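Local coordinates for protein exosome subunit (Archaeoglobus fulgidus, PDB 2OGK) that is of unknown function, resembling RNA-binding proteins in structure but with a low likelihood of binding RNA itself, at residues I6-V11 / A120-L125; E81-L86 / F138-C143. All blocks are in the same frame, centred on the assembly; numbering follows the deposited sequence.

Contact 1 (6-11 with 120-125) joins two inner, neighbouring strands of the antiparallel sheet. Contact 2 (81-86 with 138-143) joins the ends of two helices farther out, its centre about 14 Å from the centre of the chain against about 6 Å for contact 1. Contact 1 mixes backbone hydrogen bonds, apolar pairs on one face and a charged, aromatic row on the other. Contact 2 is smaller and rests on aliphatic and sulfur contacts. They share no strand or helix, but they touch: Leu125 packs on Phe138, Ala139 and Leu142, and Ile6 on Phe138 and Leu142. Helix 132-142 follows strand 118-126 in the chain and links the two.

Contact 1: residues I6-V11 / A120-L125; sequences IEWVRV and AVKLRL
The Trp8 indole is layered between two arginines. On one face lies Arg124 CB, offset toward the rim, in a CH-pi contact 3.7 Å from the centroid of the five-membered ring. Over the centre of the opposite face lies Arg10 NE. The Arg10 guanidinium meets the indole with its own face, and Glu57 forms a salt bridge to NE. At the indole edge, in the ring plane, Lys122 CB is 3.7 Å from Trp8 CZ3. Trp8 CG sits between the backbone N and the carbonyl carbon (chi1 50°). The end of the side chain comes nearer strand 118-126. An alanine at Trp8 would probably uncover the aliphatic part of Arg124 and leave the Arg10 guanidinium freer to turn. Glu7 OE1 and Arg124 NE, 4.0 Å apart, make a long salt bridge; no N-H points at the oxygen, and only the charges attract. The backbones of Arg10 and Lys122 bond both ways: Lys122 N to Arg10 O at 2.8 Å, Arg10 N to Lys122 O at 3.0 Å. Lys122 NZ bonds Ser12 OG. On the sheet face opposite Trp8 and Arg10, Val9 CG2 meets Leu123 CD2 at 3.9 Å. This is an antiparallel pair of inner strands in the sheet, with Val9, Val11, Val121 and Leu123 on one face, partly under helix 61-75, and Trp8, Arg10, Lys122 and Arg124 on the other.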
loop_
_atom_site.group_PDB
_atom_site.type_symbol
_atom_site.label_atom_id
_atom_site.label_comp_id
_atom_site.label_asym_id
_atom_site.label_seq_id
_atom_site.Cartn_x
_atom_site.Cartn_y
_atom_site.Cartn_z
ATOM N N ILE D 6 2.410 11.231 -14.013
ATOM C CA ILE D 6 2.149 9.952 -13.368
ATOM C C ILE D 6 3.185 8.971 -13.911
ATOM O O ILE D 6 2.957 8.327 -14.927
ATOM C CB ILE D 6 0.744 9.415 -13.723
ATOM C CG1 ILE D 6 -0.312 10.493 -13.507
ATOM C CG2 ILE D 6 0.421 8.220 -12.864
ATOM C CD1 ILE D 6 -1.713 10.039 -13.846
ATOM N N GLU D 7 4.330 8.866 -13.248
ATOM C CA GLU D 7 5.380 7.956 -13.697
ATOM C C GLU D 7 4.809 6.603 -14.159
ATOM O O GLU D 7 5.177 6.108 -15.227
ATOM C CB GLU D 7 6.386 7.738 -12.579
ATOM C CG GLU D 7 7.743 7.316 -13.048
ATOM C CD GLU D 7 8.636 6.876 -11.892
ATOM O OE1 GLU D 7 8.728 7.612 -10.877
ATOM O OE2 GLU D 7 9.250 5.790 -12.004
ATOM N N TRP D 8 3.922 6.002 -13.362
ATOM C CA TRP D 8 3.296 4.720 -13.723
ATOM C C TRP D 8 1.935 4.487 -13.081
ATOM O O TRP D 8 1.435 5.325 -12.332
ATOM C CB TRP D 8 4.199 3.527 -13.375
ATOM C CG TRP D 8 4.740 3.515 -11.981
ATOM C CD1 TRP D 8 6.017 3.784 -11.609
ATOM C CD2 TRP D 8 4.032 3.185 -10.778
ATOM N NE1 TRP D 8 6.165 3.639 -10.250
ATOM C CE2 TRP D 8 4.962 3.273 -9.710
ATOM C CE3 TRP D 8 2.704 2.826 -10.492
ATOM C CZ2 TRP D 8 4.609 3.013 -8.376
ATOM C CZ3 TRP D 8 2.353 2.568 -9.162
ATOM C CH2 TRP D 8 3.309 2.666 -8.124
ATOM N N VAL D 9 1.353 3.329 -13.384
ATOM C CA VAL D 9 0.050 2.926 -12.857
ATOM C C VAL D 9 -0.034 1.414 -12.694
ATOM O O VAL D 9 0.138 0.668 -13.653
ATOM C CB VAL D 9 -1.117 3.362 -13.785
ATOM C CG1 VAL D 9 -2.389 2.599 -13.414
ATOM C CG2 VAL D 9 -1.353 4.861 -13.662
ATOM N N ARG D 10 -0.317 0.975 -11.474
ATOM C CA ARG D 10 -0.436 -0.448 -11.182
ATOM C C ARG D 10 -1.848 -0.825 -10.717
ATOM O O ARG D 10 -2.400 -0.225 -9.797
ATOM C CB ARG D 10 0.622 -0.844 -10.149
ATOM C CG ARG D 10 2.023 -0.610 -10.677
ATOM C CD ARG D 10 3.093 -0.851 -9.640
ATOM N NE ARG D 10 4.397 -0.416 -10.134
ATOM C CZ ARG D 10 5.495 -0.300 -9.388
ATOM N NH1 ARG D 10 5.463 -0.589 -8.089
ATOM N NH2 ARG D 10 6.630 0.116 -9.946
ATOM N N VAL D 11 -2.430 -1.806 -11.403
ATOM C CA VAL D 11 -3.777 -2.303 -11.110
ATOM C C VAL D 11 -3.681 -3.774 -10.725
ATOM O O VAL D 11 -3.300 -4.610 -11.538
ATOM C CB VAL D 11 -4.714 -2.174 -12.337
ATOM C CG1 VAL D 11 -6.029 -2.857 -12.056
ATOM C CG2 VAL D 11 -4.952 -0.706 -12.668
ATOM N N ALA D 120 -6.824 -3.003 -6.365
ATOM C CA ALA D 120 -5.947 -1.901 -6.016
ATOM C C ALA D 120 -5.394 -1.178 -7.235
ATOM O O ALA D 120 -4.867 -1.792 -8.160
ATOM C CB ALA D 120 -4.801 -2.408 -5.153
ATOM N N VAL D 121 -5.506 0.143 -7.211
ATOM C CA VAL D 121 -5.020 0.979 -8.295
ATOM C C VAL D 121 -4.068 2.045 -7.766
ATOM O O VAL D 121 -4.520 3.071 -7.273
ATOM C CB VAL D 121 -6.194 1.697 -9.004
ATOM C CG1 VAL D 121 -5.676 2.538 -10.167
ATOM C CG2 VAL D 121 -7.214 0.675 -9.486
ATOM N N LYS D 122 -2.761 1.802 -7.841
ATOM C CA LYS D 122 -1.797 2.809 -7.401
ATOM C C LYS D 122 -1.394 3.625 -8.623
ATOM O O LYS D 122 -1.509 3.170 -9.757
ATOM C CB LYS D 122 -0.515 2.209 -6.795
ATOM C CG LYS D 122 -0.464 0.723 -6.620
ATOM C CD LYS D 122 -1.284 0.257 -5.442
ATOM C CE LYS D 122 -1.483 -1.263 -5.508
ATOM N NZ LYS D 122 -2.155 -1.761 -6.791
ATOM N N LEU D 123 -0.931 4.841 -8.382
ATOM C CA LEU D 123 -0.484 5.714 -9.455
ATOM C C LEU D 123 0.640 6.545 -8.890
ATOM O O LEU D 123 0.415 7.312 -7.955
ATOM C CB LEU D 123 -1.595 6.661 -9.906
ATOM C CG LEU D 123 -2.947 6.078 -10.276
ATOM C CD1 LEU D 123 -3.836 5.989 -9.036
ATOM C CD2 LEU D 123 -3.583 6.972 -11.303
ATOM N N ARG D 124 1.849 6.403 -9.422
ATOM C CA ARG D 124 2.912 7.226 -8.882
ATOM C C ARG D 124 2.859 8.605 -9.520
ATOM O O ARG D 124 2.763 8.744 -10.738
ATOM C CB ARG D 124 4.293 6.615 -9.096
ATOM C CG ARG D 124 5.258 7.147 -8.058
ATOM C CD ARG D 124 6.714 6.809 -8.313
ATOM N NE ARG D 124 7.510 7.102 -7.120
ATOM C CZ ARG D 124 7.575 8.295 -6.524
ATOM N NH1 ARG D 124 6.899 9.332 -7.010
ATOM N NH2 ARG D 124 8.289 8.449 -5.412
ATOM N N LEU D 125 2.888 9.629 -8.679
ATOM C CA LEU D 125 2.853 10.995 -9.155
ATOM C C LEU D 125 4.231 11.550 -8.851
ATOM O O LEU D 125 4.773 11.313 -7.770
ATOM C CB LEU D 125 1.799 11.804 -8.405
ATOM C CG LEU D 125 0.390 11.226 -8.282
ATOM C CD1 LEU D 125 -0.404 12.086 -7.331
ATOM C CD2 LEU D 125 -0.281 11.171 -9.624
#

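Contact 2: residues E81-L86 / F138-C143; sequences EILSTL and FARELC
Leu83 and Cys143 meet through their side chains near the C-terminal ends of two helices. Leu83 CD2 lies 3.7 Å from Cys143 SG and also touches Cys143 CB. Cys143 SG is anti to its own carbonyl carbon (chi1 -58°), a conformation that places the sulfur beside Leu83. Ile82 CG2 is a looser neighbour of this sulfur, at 4.4 Å. The same Leu83 CD2 also touches Arg140 CG, at 3.9 Å. Arg140 CG stands anti to the backbone N (chi1 -178°), which places it beside Leu83. The arginine chain then stays extended to CD and bends at chi3. It touches the other segment with CA, CB and CG. Leu86 crosses Arg140 at about a right angle. Its CG is anti to the carbonyl carbon, and its two methyls have different partners. Leu86 CD1 lies 3.8 Å from Arg140 CA and also touches Arg140 CB. Leu86 CD2 meets Ala139 CB at 3.9 Å. The contact is thus apolar, with Arg140 on the solvent-facing side. Ile82 also packs on Leu112 and Arg89, and Ala139 on Ile90. Leu142 O accepts a hydrogen bond from Trp68 of helix 61-75. Helix 132-142 packs on the sheet through Phe138, Ala139 and Leu142, which touch Leu125 of strand 118-126. Around its C-terminal end it meets the end of helix 79-84 through Ala139, Arg140 and Cys143.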
loop_
_atom_site.group_PDB
_atom_site.type_symbol
_atom_site.label_atom_id
_atom_site.label_comp_id
_atom_site.label_asym_id
_atom_site.label_seq_id
_atom_site.Cartn_x
_atom_site.Cartn_y
_atom_site.Cartn_z
ATOM N N GLU D 81 -15.235 12.463 -4.180
ATOM C CA GLU D 81 -14.831 11.858 -2.920
ATOM C C GLU D 81 -13.339 11.632 -2.970
ATOM O O GLU D 81 -12.641 11.799 -1.972
ATOM C CB GLU D 81 -15.550 10.530 -2.700
ATOM C CG GLU D 81 -16.995 10.690 -2.242
ATOM C CD GLU D 81 -17.124 11.569 -1.002
ATOM O OE1 GLU D 81 -16.402 11.316 -0.004
ATOM O OE2 GLU D 81 -17.953 12.507 -1.028
ATOM N N ILE D 82 -12.854 11.240 -4.140
ATOM C CA ILE D 82 -11.426 11.040 -4.321
ATOM C C ILE D 82 -10.752 12.375 -3.975
ATOM O O ILE D 82 -9.700 12.409 -3.320
ATOM C CB ILE D 82 -11.090 10.697 -5.783
ATOM C CG1 ILE D 82 -11.821 9.422 -6.213
ATOM C CG2 ILE D 82 -9.597 10.535 -5.938
ATOM C CD1 ILE D 82 -11.262 8.155 -5.640
ATOM N N LEU D 83 -11.391 13.462 -4.414
ATOM C CA LEU D 83 -10.915 14.827 -4.194
ATOM C C LEU D 83 -10.881 15.309 -2.752
ATOM O O LEU D 83 -9.927 15.964 -2.330
ATOM C CB LEU D 83 -11.766 15.815 -4.984
ATOM C CG LEU D 83 -11.172 16.497 -6.218
ATOM C CD1 LEU D 83 -11.834 17.849 -6.325
ATOM C CD2 LEU D 83 -9.652 16.670 -6.109
ATOM N N SER D 84 -11.935 15.017 -2.003
ATOM C CA SER D 84 -12.008 15.450 -0.610
ATOM C C SER D 84 -11.209 14.556 0.328
ATOM O O SER D 84 -10.991 14.919 1.485
ATOM C CB SER D 84 -13.461 15.484 -0.149
ATOM O OG SER D 84 -14.091 14.247 -0.424
ATOM N N THR D 85 -10.758 13.406 -0.170
ATOM C CA THR D 85 -10.016 12.459 0.652
ATOM C C THR D 85 -8.593 12.185 0.169
ATOM O O THR D 85 -7.960 11.192 0.573
ATOM C CB THR D 85 -10.783 11.136 0.733
ATOM O OG1 THR D 85 -11.008 10.631 -0.590
ATOM C CG2 THR D 85 -12.125 11.355 1.411
ATOM N N LEU D 86 -8.102 13.082 -0.684
ATOM C CA LEU D 86 -6.762 12.999 -1.260
ATOM C C LEU D 86 -5.655 12.766 -0.252
ATOM O O LEU D 86 -4.740 11.972 -0.481
ATOM C CB LEU D 86 -6.435 14.291 -2.015
ATOM C CG LEU D 86 -6.945 14.488 -3.444
ATOM C CD1 LEU D 86 -6.637 15.911 -3.890
ATOM C CD2 LEU D 86 -6.302 13.461 -4.363
ATOM N N PHE D 138 -0.919 18.665 -7.695
ATOM C CA PHE D 138 -0.964 17.948 -8.957
ATOM C C PHE D 138 -2.113 16.944 -8.972
ATOM O O PHE D 138 -2.904 16.901 -9.921
ATOM C CB PHE D 138 0.372 17.235 -9.182
ATOM C CG PHE D 138 0.351 16.241 -10.301
ATOM C CD1 PHE D 138 -0.245 16.553 -11.517
ATOM C CD2 PHE D 138 0.954 14.999 -10.150
ATOM C CE1 PHE D 138 -0.242 15.643 -12.567
ATOM C CE2 PHE D 138 0.965 14.077 -11.193
ATOM C CZ PHE D 138 0.368 14.400 -12.404
ATOM N N ALA D 139 -2.201 16.137 -7.915
ATOM C CA ALA D 139 -3.250 15.130 -7.807
ATOM C C ALA D 139 -4.592 15.814 -7.871
ATOM O O ALA D 139 -5.498 15.342 -8.532
ATOM C CB ALA D 139 -3.119 14.362 -6.511
ATOM N N ARG D 140 -4.723 16.933 -7.178
ATOM C CA ARG D 140 -5.973 17.659 -7.207
ATOM C C ARG D 140 -6.318 18.085 -8.651
ATOM O O ARG D 140 -7.490 18.247 -9.003
ATOM C CB ARG D 140 -5.876 18.872 -6.290
ATOM C CG ARG D 140 -7.155 19.665 -6.207
ATOM C CD ARG D 140 -7.020 20.764 -5.181
ATOM N NE ARG D 140 -6.882 20.216 -3.838
ATOM C CZ ARG D 140 -5.956 20.598 -2.967
ATOM N NH1 ARG D 140 -5.077 21.537 -3.304
ATOM N NH2 ARG D 140 -5.918 20.051 -1.758
ATOM N N GLU D 141 -5.294 18.259 -9.485
ATOM C CA GLU D 141 -5.497 18.647 -10.883
ATOM C C GLU D 141 -6.017 17.439 -11.644
ATOM O O GLU D 141 -7.028 17.520 -12.338
ATOM C CB GLU D 141 -4.180 19.129 -11.511
ATOM N N LEU D 142 -5.311 16.322 -11.507
ATOM C CA LEU D 142 -5.677 15.078 -12.168
ATOM C C LEU D 142 -7.167 14.783 -12.113
ATOM O O LEU D 142 -7.702 14.054 -12.947
ATOM C CB LEU D 142 -4.907 13.929 -11.542
ATOM C CG LEU D 142 -3.945 13.246 -12.494
ATOM C CD1 LEU D 142 -3.272 14.253 -13.391
ATOM C CD2 LEU D 142 -2.942 12.490 -11.664
ATOM N N CYS D 143 -7.833 15.334 -11.112
ATOM C CA CYS D 143 -9.260 15.141 -10.985
ATOM C C CYS D 143 -9.928 16.216 -11.856
ATOM O O CYS D 143 -10.824 16.946 -11.417
ATOM C CB CYS D 143 -9.646 15.249 -9.510
ATOM S SG CYS D 143 -8.735 14.028 -8.470
#